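Local coordinates for protein VP24 (White spot syndrome virus, PDB 5HLJ) that is a major envelope protein of the virion, probably held in the viral membrane by a transmembrane helix that the crystallised fragment lacks, at residues 46-56 with 64-74; 104-115 with 161-172. All coordinates share one frame; numbering follows the deposited sequence.

From the N terminus, contact 1 forms first: strand 68-72 comes back beside 48-51 and closes a short connection that carries the one-turn helix 58-61. Contact 2 follows in series, neither nested nor crossed: strand 161-170 returns to 105-114 after a longer excursion through strands 128-131, 135-137 and 141-151. Both pairs belong to the same mixed sheet, one parallel and one antiparallel, with strands 33-42 and 19-28 lying between 48-51 and 161-170. The two also touch directly. Ile-68 packs on Phe-168 and Leu-70 on Met-166, and Tyr-46 rests on Ile-105 and Pro-170, consistent with a sheet rolled into a barrel.

Contact 1: 46-56 with 64-74; sequences YGKVYVAGQGT and KKGDIILTSLL
The carbonyl oxygen Gly-53 O is gripped by two threonine hydroxyls that reach it from opposite faces of its plane: Thr-56 OG1 at 2.6 Å from the same turn, and Thr-71 OG1 at 2.9 Å from the partner segment. They lie just past the parallel strand pair of a beta-alpha-beta unit, 48-51 with 68-72, whose axes differ by 21°. With OG1 anti to the backbone N (chi1 -177°), Thr-71 turns its hydroxyl into the type II turn Gly-53 to Thr-56, where it also accepts a hydrogen bond from Thr-56 N. The ladder itself runs Tyr-50 N to Ile-68 O, Leu-70 N to Tyr-50 O and Ala-52 N to Leu-70 O. At its start Lys-48 O accepts from both Asp-67 N and Ile-68 N, while the Asp-67 carboxylate accepts from Lys-48 N, which meets OD2 of Asp-67 on the anti side at 2.7 Å, nearly straight at 171°. The aspartate thus holds both polar groups of one lysine backbone. On the face of Val-49 and Val-51, Leu-70 CD1 presses against Val-49 CG1 at 3.6 Å; Leu-70 also reaches Met-166 and Phe-36, and Val-51 packs on Phe-175 of a neighbouring subunit. Tyr-50 lies on the other face, where its CB meets Ile-69 CD1 at 3.8 Å. Strands 33-42 and 90-99 continue the sheet on the flanks. Lys-64 runs across the Tyr-50 ring as a CH-pi contact: its CB sits over the ring face, 4.0 Å from the centroid, and its bent chain carries CD on to Tyr-50 CE2 at 3.9 Å.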
loop_
_atom_site.group_PDB
_atom_site.type_symbol
_atom_site.label_atom_id
_atom_site.label_comp_id
_atom_site.label_asym_id
_atom_site.label_seq_id
_atom_site.Cartn_x
_atom_site.Cartn_y
_atom_site.Cartn_z
ATOM N N TYR A 46 -19.026 -1.860 5.691
ATOM C CA TYR A 46 -19.610 -1.660 4.370
ATOM C C TYR A 46 -20.650 -2.713 4.020
ATOM O O TYR A 46 -20.993 -2.890 2.855
ATOM C CB TYR A 46 -18.492 -1.603 3.312
ATOM C CG TYR A 46 -17.669 -0.363 3.515
ATOM C CD1 TYR A 46 -18.038 0.840 2.927
ATOM C CD2 TYR A 46 -16.578 -0.368 4.370
ATOM C CE1 TYR A 46 -17.318 1.993 3.153
ATOM C CE2 TYR A 46 -15.852 0.784 4.603
ATOM C CZ TYR A 46 -16.228 1.959 3.996
ATOM O OH TYR A 46 -15.505 3.101 4.231
ATOM N N GLY A 47 -21.172 -3.397 5.031
ATOM C CA GLY A 47 -22.167 -4.427 4.796
ATOM C C GLY A 47 -21.553 -5.622 4.097
ATOM O O GLY A 47 -20.359 -5.903 4.271
ATOM N N LYS A 48 -22.366 -6.321 3.303
ATOM C CA LYS A 48 -21.909 -7.517 2.607
ATOM C C LYS A 48 -21.402 -7.179 1.208
ATOM O O LYS A 48 -22.076 -6.505 0.427
ATOM C CB LYS A 48 -23.028 -8.571 2.517
ATOM C CG LYS A 48 -22.521 -9.945 2.020
ATOM C CD LYS A 48 -23.626 -10.839 1.439
ATOM C CE LYS A 48 -24.160 -11.861 2.449
ATOM N NZ LYS A 48 -23.325 -13.107 2.588
ATOM N N VAL A 49 -20.205 -7.645 0.889
ATOM C CA VAL A 49 -19.696 -7.477 -0.451
ATOM C C VAL A 49 -20.032 -8.730 -1.241
ATOM O O VAL A 49 -19.744 -9.836 -0.810
ATOM C CB VAL A 49 -18.195 -7.183 -0.450
ATOM C CG1 VAL A 49 -17.618 -7.336 -1.832
ATOM C CG2 VAL A 49 -17.958 -5.772 0.069
ATOM N N TYR A 50 -20.683 -8.543 -2.386
ATOM C CA TYR A 50 -21.103 -9.653 -3.235
ATOM C C TYR A 50 -20.400 -9.558 -4.574
ATOM O O TYR A 50 -20.601 -8.602 -5.337
ATOM C CB TYR A 50 -22.633 -9.649 -3.431
ATOM C CG TYR A 50 -23.221 -10.853 -4.160
ATOM C CD1 TYR A 50 -24.066 -11.746 -3.496
ATOM C CD2 TYR A 50 -22.978 -11.076 -5.512
ATOM C CE1 TYR A 50 -24.630 -12.834 -4.149
ATOM C CE2 TYR A 50 -23.534 -12.163 -6.174
ATOM C CZ TYR A 50 -24.362 -13.038 -5.481
ATOM O OH TYR A 50 -24.918 -14.109 -6.132
ATOM N N VAL A 51 -19.601 -10.566 -4.877
ATOM C CA VAL A 51 -18.917 -10.593 -6.145
ATOM C C VAL A 51 -19.634 -11.550 -7.092
ATOM O O VAL A 51 -19.436 -12.761 -7.009
ATOM C CB VAL A 51 -17.443 -11.012 -5.971
ATOM C CG1 VAL A 51 -16.718 -10.993 -7.299
ATOM C CG2 VAL A 51 -16.746 -10.098 -4.967
ATOM N N ALA A 52 -20.457 -11.001 -7.993
ATOM C CA ALA A 52 -21.221 -11.811 -8.951
ATOM C C ALA A 52 -20.336 -12.476 -9.994
ATOM O O ALA A 52 -19.140 -12.196 -10.086
ATOM C CB ALA A 52 -22.284 -10.955 -9.640
ATOM N N GLY A 53 -20.924 -13.363 -10.789
ATOM C CA GLY A 53 -20.196 -13.974 -11.890
ATOM C C GLY A 53 -19.796 -12.970 -12.967
ATOM O O GLY A 53 -20.371 -11.885 -13.077
ATOM N N GLN A 54 -18.817 -13.340 -13.779
ATOM C CA GLN A 54 -18.337 -12.462 -14.836
ATOM C C GLN A 54 -19.438 -12.008 -15.787
ATOM O O GLN A 54 -20.369 -12.748 -16.083
ATOM C CB GLN A 54 -17.241 -13.159 -15.624
ATOM C CG GLN A 54 -17.694 -14.453 -16.258
ATOM C CD GLN A 54 -16.520 -15.321 -16.691
ATOM O OE1 GLN A 54 -15.660 -15.683 -15.878
ATOM N NE2 GLN A 54 -16.477 -15.659 -17.976
ATOM N N GLY A 55 -19.317 -10.773 -16.254
ATOM C CA GLY A 55 -20.211 -10.226 -17.257
ATOM C C GLY A 55 -21.663 -10.049 -16.850
ATOM O O GLY A 55 -22.544 -9.988 -17.708
ATOM N N THR A 56 -21.921 -9.971 -15.552
ATOM C CA THR A 56 -23.280 -9.773 -15.063
ATOM C C THR A 56 -23.832 -8.440 -15.574
ATOM O O THR A 56 -23.175 -7.409 -15.467
ATOM C CB THR A 56 -23.322 -9.812 -13.524
ATOM O OG1 THR A 56 -22.845 -11.086 -13.072
ATOM C CG2 THR A 56 -24.717 -9.592 -13.005
ATOM N N LYS A 64 -28.782 -8.728 -6.829
ATOM C CA LYS A 64 -27.980 -9.613 -5.998
ATOM C C LYS A 64 -28.128 -9.284 -4.518
ATOM O O LYS A 64 -28.504 -8.170 -4.145
ATOM C CB LYS A 64 -26.518 -9.550 -6.407
ATOM C CG LYS A 64 -26.292 -9.845 -7.857
ATOM C CD LYS A 64 -26.693 -11.249 -8.221
ATOM C CE LYS A 64 -26.484 -11.487 -9.696
ATOM N NZ LYS A 64 -26.637 -12.920 -10.050
ATOM N N LYS A 65 -27.840 -10.271 -3.680
ATOM C CA LYS A 65 -28.084 -10.154 -2.248
ATOM C C LYS A 65 -26.835 -9.646 -1.540
ATOM O O LYS A 65 -26.026 -10.437 -1.038
ATOM C CB LYS A 65 -28.505 -11.495 -1.656
ATOM C CG LYS A 65 -29.997 -11.766 -1.764
ATOM C CD LYS A 65 -30.290 -13.257 -1.883
ATOM C CE LYS A 65 -31.770 -13.552 -1.640
ATOM N NZ LYS A 65 -32.023 -15.010 -1.806
ATOM N N GLY A 66 -26.693 -8.326 -1.475
ATOM C CA GLY A 66 -25.555 -7.721 -0.819
ATOM C C GLY A 66 -25.715 -6.230 -0.764
ATOM O O GLY A 66 -26.680 -5.688 -1.268
ATOM N N ASP A 67 -24.746 -5.570 -0.150
ATOM C CA ASP A 67 -24.775 -4.126 -0.016
ATOM C C ASP A 67 -23.944 -3.430 -1.101
ATOM O O ASP A 67 -24.223 -2.288 -1.491
ATOM C CB ASP A 67 -24.275 -3.728 1.377
ATOM C CG ASP A 67 -25.166 -4.272 2.492
ATOM O OD1 ASP A 67 -26.222 -3.653 2.752
ATOM O OD2 ASP A 67 -24.808 -5.310 3.102
ATOM N N ILE A 68 -22.917 -4.134 -1.569
ATOM C CA ILE A 68 -22.028 -3.675 -2.630
ATOM C C ILE A 68 -21.837 -4.850 -3.589
ATOM O O ILE A 68 -21.416 -5.930 -3.161
ATOM C CB ILE A 68 -20.660 -3.196 -2.075
ATOM C CG1 ILE A 68 -20.838 -2.010 -1.128
ATOM C CG2 ILE A 68 -19.733 -2.818 -3.190
ATOM C CD1 ILE A 68 -19.577 -1.645 -0.363
ATOM N N ILE A 69 -22.171 -4.655 -4.866
ATOM C CA ILE A 69 -22.163 -5.746 -5.832
ATOM C C ILE A 69 -21.163 -5.455 -6.932
ATOM O O ILE A 69 -21.207 -4.388 -7.557
ATOM C CB ILE A 69 -23.563 -5.966 -6.488
ATOM C CG1 ILE A 69 -24.689 -5.687 -5.497
ATOM C CG2 ILE A 69 -23.675 -7.377 -7.086
ATOM C CD1 ILE A 69 -24.761 -6.677 -4.352
ATOM N N LEU A 70 -20.278 -6.408 -7.195
ATOM C CA LEU A 70 -19.254 -6.219 -8.199
ATOM C C LEU A 70 -19.321 -7.291 -9.273
ATOM O O LEU A 70 -19.641 -8.446 -8.986
ATOM C CB LEU A 70 -17.861 -6.241 -7.571
ATOM C CG LEU A 70 -17.502 -5.284 -6.438
ATOM C CD1 LEU A 70 -17.892 -5.857 -5.085
ATOM C CD2 LEU A 70 -16.019 -5.018 -6.499
ATOM N N THR A 71 -18.999 -6.900 -10.507
ATOM C CA THR A 71 -18.764 -7.847 -11.588
ATOM C C THR A 71 -17.597 -7.344 -12.453
ATOM O O THR A 71 -17.453 -6.146 -12.680
ATOM C CB THR A 71 -20.040 -8.060 -12.466
ATOM O OG1 THR A 71 -19.781 -9.053 -13.461
ATOM C CG2 THR A 71 -20.464 -6.765 -13.158
ATOM N N SER A 72 -16.744 -8.254 -12.898
ATOM C CA SER A 72 -15.722 -7.911 -13.871
ATOM C C SER A 72 -16.229 -8.269 -15.263
ATOM O O SER A 72 -16.849 -9.319 -15.448
ATOM C CB SER A 72 -14.407 -8.625 -13.562
ATOM O OG SER A 72 -14.597 -10.019 -13.413
ATOM N N LEU A 73 -16.003 -7.376 -16.224
ATOM C CA LEU A 73 -16.449 -7.583 -17.606
ATOM C C LEU A 73 -15.280 -8.019 -18.470
ATOM O O LEU A 73 -14.139 -7.618 -18.245
ATOM C CB LEU A 73 -17.098 -6.313 -18.193
ATOM C CG LEU A 73 -18.272 -5.688 -17.431
ATOM C CD1 LEU A 73 -18.983 -4.610 -18.265
ATOM C CD2 LEU A 73 -19.263 -6.744 -16.936
ATOM N N LEU A 74 -15.568 -8.867 -19.451
ATOM C CA LEU A 74 -14.533 -9.422 -20.307
ATOM C C LEU A 74 -14.826 -9.036 -21.755
ATOM O O LEU A 74 -15.734 -8.247 -22.017
ATOM C CB LEU A 74 -14.454 -10.939 -20.121
ATOM C CG LEU A 74 -14.271 -11.340 -18.644
ATOM C CD1 LEU A 74 -14.400 -12.839 -18.436
ATOM C CD2 LEU A 74 -12.935 -10.829 -18.076
#

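Contact 2: 104-115 with 161-172; sequences DITVDSVSLSPG and HYLLSMRFSPGN
Phe-168 packs against two aliphatic side chains of the neighbouring strand: its CE1 meets Val-107 CG2 at 3.8 Å, the two side chains side by side and pointing the same way, while Ile-105 CG2 crosses toward Phe-168 CB at 4.0 Å. This is an antiparallel pair, 105-114 with 161-170, in the mixed sheet, and the row continues through Val-110 beside Met-166 and Leu-112 across Leu-164, with CD2 of Leu-112 at 3.8 Å from Leu-164 CD1. Strand 68-72 packs on this apolar face through Ile-68 and Leu-70. Midway a beta bulge breaks the alternation: Asp-108 and Ser-109 both stand opposite Arg-167, Asp-108 N giving its bond to Arg-167 O and Ser-109 O taking one from Arg-167 N. At the bulge the Asp-108 side chain points toward strand 161-170, where Ser-169 OG donates to its OD2 on the syn side, from out of the carboxylate plane. Arg-167 NE is 3.7 Å from Asp-108 OD2, a long salt bridge at the guanidinium edge, which may partly offset the like charges where its NH1 lies close to Arg-167 NH1 of the two neighbouring subunits. The serine-rich face around it meets those subunits; Ser-113 OG, for example, bonds Phe-132 N of a neighbouring subunit. Near the strand end Thr-106 OG1 stands above the carbonyl plane of Gly-171 and donates to its O at 2.8 Å. Asp-104, which also bridges to Lys-138, crosses Asn-172 with carboxylate and amide planes 63° apart; Asp-104 OD1 stays near the amide plane and receives Asn-172 ND2 on its anti lone pair at 2.7 Å.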
loop_
_atom_site.group_PDB
_atom_site.type_symbol
_atom_site.label_atom_id
_atom_site.label_comp_id
_atom_site.label_asym_id
_atom_site.label_seq_id
_atom_site.Cartn_x
_atom_site.Cartn_y
_atom_site.Cartn_z
ATOM N N ASP A 104 -21.942 7.588 -0.407
ATOM C CA ASP A 104 -20.847 7.530 -1.357
ATOM C C ASP A 104 -19.623 6.863 -0.724
ATOM O O ASP A 104 -19.348 7.044 0.465
ATOM C CB ASP A 104 -20.490 8.933 -1.836
ATOM C CG ASP A 104 -21.522 9.505 -2.802
ATOM O OD1 ASP A 104 -21.363 10.679 -3.202
ATOM O OD2 ASP A 104 -22.463 8.779 -3.198
ATOM N N ILE A 105 -18.905 6.086 -1.528
ATOM C CA ILE A 105 -17.676 5.424 -1.107
ATOM C C ILE A 105 -16.549 5.790 -2.056
ATOM O O ILE A 105 -16.744 5.772 -3.268
ATOM C CB ILE A 105 -17.832 3.902 -1.104
ATOM C CG1 ILE A 105 -18.912 3.478 -0.109
ATOM C CG2 ILE A 105 -16.499 3.231 -0.824
ATOM C CD1 ILE A 105 -19.280 2.036 -0.237
ATOM N N THR A 106 -15.380 6.133 -1.526
ATOM C CA THR A 106 -14.214 6.316 -2.381
ATOM C C THR A 106 -13.319 5.077 -2.298
ATOM O O THR A 106 -13.022 4.573 -1.205
ATOM C CB THR A 106 -13.391 7.589 -2.015
ATOM O OG1 THR A 106 -14.228 8.755 -2.092
ATOM C CG2 THR A 106 -12.205 7.777 -2.986
ATOM N N VAL A 107 -12.924 4.555 -3.451
ATOM C CA VAL A 107 -11.861 3.565 -3.474
ATOM C C VAL A 107 -10.537 4.325 -3.574
ATOM O O VAL A 107 -10.232 4.907 -4.606
ATOM C CB VAL A 107 -12.032 2.557 -4.631
ATOM C CG1 VAL A 107 -10.983 1.449 -4.542
ATOM C CG2 VAL A 107 -13.425 1.946 -4.574
ATOM N N ASP A 108 -9.784 4.330 -2.474
ATOM C CA ASP A 108 -8.593 5.167 -2.309
ATOM C C ASP A 108 -7.375 4.640 -3.017
ATOM O O ASP A 108 -6.586 5.406 -3.572
ATOM C CB ASP A 108 -8.239 5.298 -0.831
ATOM C CG ASP A 108 -9.185 6.165 -0.088
ATOM O OD1 ASP A 108 -9.446 7.295 -0.559
ATOM O OD2 ASP A 108 -9.673 5.710 0.966
ATOM N N SER A 109 -7.196 3.326 -2.952
ATOM C CA SER A 109 -5.975 2.719 -3.447
ATOM C C SER A 109 -6.180 1.251 -3.658
ATOM O O SER A 109 -7.120 0.660 -3.131
ATOM C CB SER A 109 -4.813 2.957 -2.475
ATOM O OG SER A 109 -5.154 2.534 -1.169
ATOM N N VAL A 110 -5.319 0.657 -4.464
ATOM C CA VAL A 110 -5.343 -0.781 -4.618
ATOM C C VAL A 110 -3.923 -1.304 -4.543
ATOM O O VAL A 110 -2.972 -0.568 -4.778
ATOM C CB VAL A 110 -5.989 -1.229 -5.955
ATOM C CG1 VAL A 110 -7.329 -0.555 -6.162
ATOM C CG2 VAL A 110 -5.075 -0.940 -7.108
ATOM N N SER A 111 -3.780 -2.579 -4.211
ATOM C CA SER A 111 -2.494 -3.236 -4.342
ATOM C C SER A 111 -2.729 -4.684 -4.721
ATOM O O SER A 111 -3.827 -5.207 -4.550
ATOM C CB SER A 111 -1.662 -3.109 -3.056
ATOM O OG SER A 111 -2.387 -3.548 -1.928
ATOM N N LEU A 112 -1.698 -5.306 -5.280
ATOM C CA LEU A 112 -1.765 -6.676 -5.743
ATOM C C LEU A 112 -0.639 -7.486 -5.161
ATOM O O LEU A 112 0.483 -7.008 -5.014
ATOM C CB LEU A 112 -1.650 -6.775 -7.272
ATOM C CG LEU A 112 -2.735 -6.408 -8.272
ATOM C CD1 LEU A 112 -2.202 -6.817 -9.632
ATOM C CD2 LEU A 112 -4.061 -7.102 -7.981
ATOM N N SER A 113 -0.944 -8.738 -4.887
ATOM C CA SER A 113 0.063 -9.725 -4.614
ATOM C C SER A 113 -0.237 -10.906 -5.530
ATOM O O SER A 113 -1.403 -11.246 -5.718
ATOM C CB SER A 113 0.033 -10.136 -3.142
ATOM O OG SER A 113 0.733 -11.356 -2.935
ATOM N N PRO A 114 0.798 -11.527 -6.110
ATOM C CA PRO A 114 0.544 -12.817 -6.769
ATOM C C PRO A 114 0.028 -13.812 -5.744
ATOM O O PRO A 114 0.402 -13.689 -4.573
ATOM C CB PRO A 114 1.918 -13.233 -7.299
ATOM C CG PRO A 114 2.907 -12.509 -6.391
ATOM C CD PRO A 114 2.233 -11.190 -6.075
ATOM N N GLY A 115 -0.843 -14.729 -6.153
ATOM C CA GLY A 115 -1.232 -15.846 -5.307
ATOM C C GLY A 115 -0.216 -16.975 -5.460
ATOM O O GLY A 115 0.703 -16.879 -6.279
ATOM N N HIS A 161 -2.678 -15.994 -11.168
ATOM C CA HIS A 161 -3.439 -15.860 -9.936
ATOM C C HIS A 161 -2.990 -14.685 -9.066
ATOM O O HIS A 161 -1.821 -14.608 -8.699
ATOM C CB HIS A 161 -3.347 -17.152 -9.134
ATOM C CG HIS A 161 -4.381 -17.259 -8.058
ATOM N ND1 HIS A 161 -5.730 -17.106 -8.308
ATOM C CD2 HIS A 161 -4.269 -17.512 -6.731
ATOM C CE1 HIS A 161 -6.403 -17.268 -7.184
ATOM N NE2 HIS A 161 -5.538 -17.511 -6.210
ATOM N N TYR A 162 -3.916 -13.780 -8.738
ATOM C CA TYR A 162 -3.574 -12.605 -7.937
ATOM C C TYR A 162 -4.544 -12.340 -6.793
ATOM O O TYR A 162 -5.703 -12.760 -6.823
ATOM C CB TYR A 162 -3.466 -11.357 -8.838
ATOM C CG TYR A 162 -2.150 -11.375 -9.565
ATOM C CD1 TYR A 162 -1.985 -12.104 -10.759
ATOM C CD2 TYR A 162 -1.048 -10.729 -9.035
ATOM C CE1 TYR A 162 -0.741 -12.166 -11.402
ATOM C CE2 TYR A 162 0.178 -10.781 -9.661
ATOM C CZ TYR A 162 0.333 -11.500 -10.841
ATOM O OH TYR A 162 1.576 -11.521 -11.427
ATOM N N LEU A 163 -4.031 -11.654 -5.775
ATOM C CA LEU A 163 -4.811 -11.221 -4.620
ATOM C C LEU A 163 -4.925 -9.720 -4.691
ATOM O O LEU A 163 -3.928 -9.031 -4.878
ATOM C CB LEU A 163 -4.150 -11.649 -3.314
ATOM C CG LEU A 163 -3.740 -13.122 -3.265
ATOM C CD1 LEU A 163 -2.940 -13.461 -1.997
ATOM C CD2 LEU A 163 -4.999 -13.971 -3.362
ATOM N N LEU A 164 -6.144 -9.216 -4.562
ATOM C CA LEU A 164 -6.407 -7.804 -4.739
ATOM C C LEU A 164 -6.799 -7.157 -3.416
ATOM O O LEU A 164 -7.704 -7.624 -2.737
ATOM C CB LEU A 164 -7.519 -7.614 -5.774
ATOM C CG LEU A 164 -8.128 -6.214 -5.960
ATOM C CD1 LEU A 164 -7.120 -5.240 -6.578
ATOM C CD2 LEU A 164 -9.404 -6.293 -6.815
ATOM N N SER A 165 -6.106 -6.089 -3.052
ATOM C CA SER A 165 -6.495 -5.294 -1.902
ATOM C C SER A 165 -7.048 -3.950 -2.338
ATOM O O SER A 165 -6.387 -3.214 -3.064
ATOM C CB SER A 165 -5.318 -5.075 -0.953
ATOM O OG SER A 165 -5.081 -6.217 -0.161
ATOM N N MET A 166 -8.255 -3.631 -1.894
ATOM C CA MET A 166 -8.821 -2.307 -2.149
ATOM C C MET A 166 -9.119 -1.609 -0.834
ATOM O O MET A 166 -9.663 -2.220 0.081
ATOM C CB MET A 166 -10.104 -2.398 -2.982
ATOM C CG MET A 166 -9.941 -3.105 -4.308
ATOM S SD MET A 166 -11.418 -3.005 -5.353
ATOM C CE MET A 166 -12.545 -4.096 -4.483
ATOM N N ARG A 167 -8.785 -0.329 -0.735
ATOM C CA ARG A 167 -9.194 0.423 0.435
ATOM C C ARG A 167 -10.443 1.237 0.151
ATOM O O ARG A 167 -10.470 2.049 -0.766
ATOM C CB ARG A 167 -8.070 1.339 0.935
ATOM C CG ARG A 167 -8.492 2.118 2.183
ATOM C CD ARG A 167 -7.350 2.924 2.798
ATOM N NE ARG A 167 -7.844 4.008 3.657
ATOM C CZ ARG A 167 -7.403 4.248 4.896
ATOM N NH1 ARG A 167 -6.461 3.470 5.440
ATOM N NH2 ARG A 167 -7.900 5.269 5.599
ATOM N N PHE A 168 -11.482 0.996 0.945
ATOM C CA PHE A 168 -12.718 1.766 0.895
ATOM C C PHE A 168 -12.726 2.842 1.971
ATOM O O PHE A 168 -12.319 2.592 3.108
ATOM C CB PHE A 168 -13.950 0.864 1.102
ATOM C CG PHE A 168 -14.276 -0.025 -0.064
ATOM C CD1 PHE A 168 -13.402 -0.164 -1.131
ATOM C CD2 PHE A 168 -15.471 -0.736 -0.085
ATOM C CE1 PHE A 168 -13.712 -1.012 -2.207
ATOM C CE2 PHE A 168 -15.797 -1.566 -1.145
ATOM C CZ PHE A 168 -14.912 -1.706 -2.214
ATOM N N SER A 169 -13.223 4.027 1.635
ATOM C CA SER A 169 -13.439 5.049 2.653
ATOM C C SER A 169 -14.728 5.828 2.378
ATOM O O SER A 169 -15.203 5.869 1.249
ATOM C CB SER A 169 -12.218 5.982 2.743
ATOM O OG SER A 169 -11.965 6.614 1.508
ATOM N N PRO A 170 -15.313 6.430 3.422
ATOM C CA PRO A 170 -16.586 7.133 3.240
ATOM C C PRO A 170 -16.440 8.432 2.472
ATOM O O PRO A 170 -15.425 9.106 2.604
ATOM C CB PRO A 170 -17.041 7.422 4.681
ATOM C CG PRO A 170 -16.168 6.577 5.559
ATOM C CD PRO A 170 -14.884 6.429 4.832
ATOM N N GLY A 171 -17.451 8.786 1.686
ATOM C CA GLY A 171 -17.510 10.120 1.120
ATOM C C GLY A 171 -16.980 10.170 -0.293
ATOM O O GLY A 171 -16.695 9.133 -0.909
ATOM N N ASN A 172 -16.837 11.385 -0.808
ATOM C CA ASN A 172 -16.553 11.584 -2.215
ATOM C C ASN A 172 -15.556 12.718 -2.462
ATOM O O ASN A 172 -15.333 13.107 -3.609
ATOM C CB ASN A 172 -17.863 11.853 -2.959
ATOM C CG ASN A 172 -18.659 12.992 -2.338
ATOM O OD1 ASN A 172 -18.116 14.055 -2.052
ATOM N ND2 ASN A 172 -19.948 12.758 -2.098
#